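Local coordinates for protein endo-1,4-beta-xylanase (Pseudoalteromonas haloplanktis, PDB 1H12) that hydrolyses internal beta-1,4 linkages of xylan as a cold-adapted family 8 glycoside hydrolase, and probably also acts on beta-1,4-glucans, at residues V121-K125 with K136-A142; E146-A150 with M175-I179. Residues are numbered along the deposited sequence.

Coming from the N terminus, the chain enters contact 1 at 121-125, runs out along strand 123-128, returns through 134-136 and closes a hairpin-like loop with 136-142. Helix 143-160 follows almost at once, and its 146-150 turn packs on 175-179 of helix 168-182, so contact 2 closes a helical hairpin. The two contacts are in series, neither nested nor crossed. They nevertheless touch: Tyr-122 N lies 2.8 Å from Glu-146 OE2, a probable hydrogen bond, and Tyr-122 CE1 sits 3.4 Å from Met-175 CE. The chain entering strand 123-128, next to the edge of the five-stranded antiparallel sheet, is thereby tied to the helices of the family 8 (alpha/alpha)6 barrel.

Contact 1: V121-K125 with K136-A142; sequences VYAWK and KVDEGPA
Set 121-125 antiparallel to 136-142, both chains bent: the first turns a corner at Trp-124, the second at Val-137 and again at Gly-140. Lys-125 and Asp-138 form a hydrogen-bonded pair with CA atoms 5.3 Å apart and side chains on the same face. Lys-125 O accepts twice, from Val-137 N at 2.8 Å and from Asp-138 N at 3.2 Å: a classic beta bulge, with Val-137 (phi/psi near -82/-46) and Asp-138 both opposite Lys-125. Further along, Trp-124 N donates to Gly-140 O at 2.9 Å. This is the base of a beta hairpin at the margin of the five-stranded sheet, leading into helix 143-160. Trp-124 takes a p rotamer (chi1 85°), which brings NE1 to 2.9 Å from Asp-138 OD2, while Asp-138 OD1 accepts from Gly-140 N at 3.0 Å in an Asx turn; one carboxylate thus serves indole and backbone together. Where the two chains separate, water 1 bridges, donating to Tyr-122 O (2.7 Å) and accepting from Ala-142 N (2.9 Å); Tyr-122 O also receives a CA-H...O contact from Pro-141 CA at 3.4 Å. Lys-136 NZ and Glu-139 OE1 find partners elsewhere, Tyr-106 O and Lys-118. Apolar contacts fill in: Val-121 CG2 to Pro-141 CB at 4.0 Å, Trp-124 CB to Ala-142 CB at 3.9 Å.

Contact 2: E146-A150 with M175-I179; sequences EEYFA and MLNTI
Two alpha-helical turns, 146-150 and 175-179, run nearly antiparallel, their axes 9.3 Å apart at closest approach with a signed crossing angle of -153°. Register is set by Ala-150 opposite Met-175, CA to CA 5.6 Å. Glu-146 CB points to the partner helix and lies 3.9 Å from Ile-179 CG1, and its CG lies 3.8 Å from Met-175 SD, but chi2 near 83° swings the carboxylate off to the backbone N of Tyr-122. Its carbonyl O, already taking Ala-150 N at 2.9 Å within the helix, is covered by Met-175 CG at 3.5 Å and Ile-179 CD1 at 3.6 Å. Glu-147 points its CB away, leaving CA 3.9 Å from Ile-179 CD1, while OE2 is hydrogen-bonded to Tyr-209 OH. Phe-149 directs CB across, 3.7 Å from Met-175 CE, and sends its ring on towards helices 77-89 and 93-107. Ala-150 is the small residue at the interface: its CB meets Leu-176 CD2 at 3.7 Å, Met-175 CG at 3.8 Å and Ile-179 CD1 at 4.2 Å. Met-175 (t, p, p) reaches along the flank of 146-150, its CE by Phe-149 and the Tyr-122 ring. Consecutive antiparallel helices packed this way are characteristic of the (alpha/alpha)6 barrel of family 8. Between these two segments cohesion is apolar, resting on shape and burial, while both glutamates direct their carboxyl groups elsewhere in the fold.

Contact 1: V121-K125 with K136-A142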
loop_
_atom_site.group_PDB
_atom_site.type_symbol
_atom_site.label_atom_id
_atom_site.label_comp_id
_atom_site.label_asym_id
_atom_site.label_seq_id
_atom_site.Cartn_x
_atom_site.Cartn_y
_atom_site.Cartn_z
ATOM N N VAL A 121 13.449 -1.899 -13.249
ATOM C CA VAL A 121 12.587 -2.220 -12.109
ATOM C C VAL A 121 13.390 -2.055 -10.817
ATOM O O VAL A 121 14.619 -1.970 -10.861
ATOM C CB VAL A 121 11.915 -3.609 -12.207
ATOM C CG1 VAL A 121 11.315 -3.807 -13.614
ATOM C CG2 VAL A 121 12.822 -4.753 -11.849
ATOM N N TYR A 122 12.698 -2.028 -9.702
ATOM C CA TYR A 122 13.311 -1.697 -8.422
ATOM C C TYR A 122 13.450 -2.936 -7.562
ATOM O O TYR A 122 12.462 -3.605 -7.211
ATOM C CB TYR A 122 12.475 -0.567 -7.748
ATOM C CG TYR A 122 12.715 0.779 -8.406
ATOM C CD1 TYR A 122 12.361 1.022 -9.700
ATOM C CD2 TYR A 122 13.412 1.763 -7.725
ATOM C CE1 TYR A 122 12.718 2.211 -10.327
ATOM C CE2 TYR A 122 13.741 2.952 -8.310
ATOM C CZ TYR A 122 13.432 3.181 -9.639
ATOM O OH TYR A 122 13.858 4.332 -10.233
ATOM N N ALA A 123 14.688 -3.255 -7.240
ATOM C CA ALA A 123 15.033 -4.445 -6.448
ATOM C C ALA A 123 14.342 -4.394 -5.094
ATOM O O ALA A 123 14.514 -3.444 -4.339
ATOM C CB ALA A 123 16.533 -4.444 -6.255
ATOM N N TRP A 124 13.585 -5.437 -4.784
ATOM C CA TRP A 124 12.697 -5.374 -3.637
ATOM C C TRP A 124 13.392 -5.425 -2.303
ATOM O O TRP A 124 12.840 -4.958 -1.321
ATOM C CB TRP A 124 11.573 -6.391 -3.713
ATOM C CG TRP A 124 11.907 -7.760 -3.214
ATOM C CD1 TRP A 124 12.472 -8.788 -3.896
ATOM C CD2 TRP A 124 11.633 -8.269 -1.889
ATOM N NE1 TRP A 124 12.533 -9.899 -3.092
ATOM C CE2 TRP A 124 12.013 -9.595 -1.859
ATOM C CE3 TRP A 124 11.072 -7.719 -0.748
ATOM C CZ2 TRP A 124 11.830 -10.407 -0.731
ATOM C CZ3 TRP A 124 10.906 -8.474 0.356
ATOM C CH2 TRP A 124 11.271 -9.830 0.362
ATOM N N LYS A 125 14.577 -6.044 -2.264
ATOM C CA LYS A 125 15.290 -6.252 -1.009
ATOM C C LYS A 125 16.759 -5.894 -1.114
ATOM O O LYS A 125 17.508 -6.521 -1.885
ATOM C CB LYS A 125 15.163 -7.692 -0.532
ATOM C CG LYS A 125 15.672 -7.918 0.853
ATOM C CD LYS A 125 15.714 -9.399 1.283
ATOM C CE LYS A 125 14.406 -9.876 1.619
ATOM N NZ LYS A 125 14.665 -11.355 2.173
ATOM N N LYS A 136 22.186 -5.127 -3.232
ATOM C CA LYS A 136 20.922 -5.795 -3.575
ATOM C C LYS A 136 20.976 -7.266 -3.209
ATOM O O LYS A 136 21.858 -8.027 -3.639
ATOM C CB LYS A 136 20.655 -5.686 -5.081
ATOM C CG LYS A 136 20.518 -4.244 -5.560
ATOM C CD LYS A 136 20.244 -4.111 -7.033
ATOM C CE LYS A 136 19.961 -2.683 -7.475
ATOM N NZ LYS A 136 21.218 -1.850 -7.392
ATOM N N VAL A 137 20.049 -7.672 -2.381
ATOM C CA VAL A 137 19.882 -9.093 -2.004
ATOM C C VAL A 137 19.096 -9.811 -3.069
ATOM O O VAL A 137 19.421 -10.952 -3.453
ATOM C CB VAL A 137 19.223 -9.223 -0.629
ATOM C CG1 VAL A 137 18.998 -10.693 -0.278
ATOM C CG2 VAL A 137 20.028 -8.533 0.467
ATOM N N ASP A 138 18.008 -9.199 -3.516
ATOM C CA ASP A 138 17.109 -9.783 -4.522
ATOM C C ASP A 138 16.766 -8.652 -5.475
ATOM O O ASP A 138 16.185 -7.642 -5.086
ATOM C CB ASP A 138 15.916 -10.394 -3.868
ATOM C CG ASP A 138 15.053 -11.209 -4.787
ATOM O OD1 ASP A 138 15.106 -11.022 -6.019
ATOM O OD2 ASP A 138 14.209 -12.011 -4.271
ATOM N N GLU A 139 17.161 -8.798 -6.732
ATOM C CA GLU A 139 16.916 -7.830 -7.782
ATOM C C GLU A 139 15.488 -7.857 -8.316
ATOM O O GLU A 139 15.086 -6.922 -8.999
ATOM C CB GLU A 139 17.824 -8.062 -8.950
ATOM C CG GLU A 139 19.311 -7.853 -8.660
ATOM C CD GLU A 139 20.189 -8.216 -9.872
ATOM O OE1 GLU A 139 19.838 -9.162 -10.581
ATOM O OE2 GLU A 139 21.177 -7.587 -10.138
ATOM N N GLY A 140 14.730 -8.882 -8.030
ATOM C CA GLY A 140 13.368 -8.934 -8.504
ATOM C C GLY A 140 12.512 -7.847 -7.814
ATOM O O GLY A 140 12.809 -7.443 -6.689
ATOM N N PRO A 141 11.468 -7.389 -8.474
ATOM C CA PRO A 141 10.624 -6.326 -7.937
ATOM C C PRO A 141 9.526 -6.831 -7.016
ATOM O O PRO A 141 9.176 -8.007 -7.007
ATOM C CB PRO A 141 10.019 -5.716 -9.192
ATOM C CG PRO A 141 9.819 -6.924 -10.113
ATOM C CD PRO A 141 11.038 -7.793 -9.852
ATOM N N ALA A 142 8.955 -5.893 -6.269
ATOM C CA ALA A 142 7.672 -6.047 -5.571
ATOM C C ALA A 142 6.784 -4.971 -6.225
ATOM O O ALA A 142 6.854 -3.815 -5.809
ATOM C CB ALA A 142 7.779 -5.842 -4.095
HETATM O O HOH W 1 9.896 -3.200 -6.372
#

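Contact 2: E146-A150 with M175-I179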
loop_
_atom_site.group_PDB
_atom_site.type_symbol
_atom_site.label_atom_id
_atom_site.label_comp_id
_atom_site.label_asym_id
_atom_site.label_seq_id
_atom_site.Cartn_x
_atom_site.Cartn_y
_atom_site.Cartn_z
ATOM N N GLU A 146 6.734 0.018 -7.245
ATOM C CA GLU A 146 6.756 0.874 -8.415
ATOM C C GLU A 146 5.431 1.626 -8.566
ATOM O O GLU A 146 5.447 2.809 -8.935
ATOM C CB GLU A 146 7.036 0.056 -9.691
ATOM C CG GLU A 146 8.467 -0.415 -9.861
ATOM C CD GLU A 146 8.911 -1.690 -9.148
ATOM O OE1 GLU A 146 8.207 -2.119 -8.187
ATOM O OE2 GLU A 146 9.940 -2.240 -9.568
ATOM N N GLU A 147 4.296 0.976 -8.297
ATOM C CA GLU A 147 3.030 1.677 -8.358
ATOM C C GLU A 147 2.996 2.895 -7.442
ATOM O O GLU A 147 2.580 3.990 -7.846
ATOM C CB GLU A 147 1.856 0.740 -8.034
ATOM C CG GLU A 147 1.676 -0.385 -9.021
ATOM C CD GLU A 147 0.466 -1.227 -8.764
ATOM O OE1 GLU A 147 0.340 -1.661 -7.549
ATOM O OE2 GLU A 147 -0.354 -1.470 -9.642
ATOM N N TYR A 148 3.377 2.698 -6.175
ATOM C CA TYR A 148 3.409 3.802 -5.226
ATOM C C TYR A 148 4.471 4.828 -5.594
ATOM O O TYR A 148 4.258 6.026 -5.391
ATOM C CB TYR A 148 3.569 3.319 -3.789
ATOM C CG TYR A 148 2.290 2.979 -3.067
ATOM C CD1 TYR A 148 1.619 3.953 -2.354
ATOM C CD2 TYR A 148 1.761 1.699 -3.083
ATOM C CE1 TYR A 148 0.511 3.656 -1.615
ATOM C CE2 TYR A 148 0.601 1.401 -2.373
ATOM C CZ TYR A 148 -0.011 2.396 -1.625
ATOM O OH TYR A 148 -1.127 2.134 -0.861
ATOM N N PHE A 149 5.646 4.407 -6.120
ATOM C CA PHE A 149 6.618 5.384 -6.526
ATOM C C PHE A 149 6.041 6.305 -7.591
ATOM O O PHE A 149 6.204 7.529 -7.539
ATOM C CB PHE A 149 7.903 4.753 -7.108
ATOM C CG PHE A 149 8.861 4.083 -6.135
ATOM C CD1 PHE A 149 9.252 4.696 -4.949
ATOM C CD2 PHE A 149 9.466 2.888 -6.457
ATOM C CE1 PHE A 149 10.187 4.126 -4.133
ATOM C CE2 PHE A 149 10.415 2.314 -5.633
ATOM C CZ PHE A 149 10.770 2.944 -4.458
ATOM N N ALA A 150 5.389 5.708 -8.615
ATOM C CA ALA A 150 4.808 6.537 -9.679
ATOM C C ALA A 150 3.775 7.495 -9.132
ATOM O O ALA A 150 3.744 8.679 -9.483
ATOM C CB ALA A 150 4.194 5.647 -10.733
ATOM N N MET A 175 8.695 5.771 -14.546
ATOM C CA MET A 175 8.177 4.704 -13.697
ATOM C C MET A 175 6.925 4.070 -14.290
ATOM O O MET A 175 6.794 2.841 -14.308
ATOM C CB MET A 175 7.889 5.261 -12.296
ATOM C CG MET A 175 7.626 4.201 -11.259
ATOM S SD MET A 175 9.067 3.184 -10.812
ATOM C CE MET A 175 10.120 4.461 -10.102
ATOM N N LEU A 176 5.986 4.872 -14.793
ATOM C CA LEU A 176 4.771 4.324 -15.431
ATOM C C LEU A 176 5.141 3.460 -16.640
ATOM O O LEU A 176 4.548 2.403 -16.851
ATOM C CB LEU A 176 3.831 5.444 -15.848
ATOM C CG LEU A 176 3.157 6.200 -14.729
ATOM C CD1 LEU A 176 2.257 7.288 -15.345
ATOM C CD2 LEU A 176 2.309 5.297 -13.854
ATOM N N ASN A 177 6.108 3.945 -17.425
ATOM C CA ASN A 177 6.498 3.110 -18.593
ATOM C C ASN A 177 7.119 1.808 -18.164
ATOM O O ASN A 177 6.873 0.773 -18.780
ATOM C CB ASN A 177 7.473 3.926 -19.447
ATOM C CG ASN A 177 6.767 5.011 -20.252
ATOM O OD1 ASN A 177 5.584 5.053 -20.346
ATOM N ND2 ASN A 177 7.554 5.954 -20.728
ATOM N N THR A 178 7.919 1.841 -17.080
ATOM C CA THR A 178 8.451 0.612 -16.527
ATOM C C THR A 178 7.348 -0.335 -16.081
ATOM O O THR A 178 7.407 -1.541 -16.323
ATOM C CB THR A 178 9.435 0.932 -15.408
ATOM O OG1 THR A 178 10.583 1.560 -16.006
ATOM C CG2 THR A 178 9.852 -0.300 -14.619
ATOM N N ILE A 179 6.344 0.187 -15.390
ATOM C CA ILE A 179 5.233 -0.663 -14.957
ATOM C C ILE A 179 4.586 -1.313 -16.182
ATOM O O ILE A 179 4.359 -2.527 -16.214
ATOM C CB ILE A 179 4.227 0.134 -14.118
ATOM C CG1 ILE A 179 4.852 0.600 -12.818
ATOM C CG2 ILE A 179 3.011 -0.746 -13.841
ATOM C CD1 ILE A 179 4.036 1.690 -12.099
#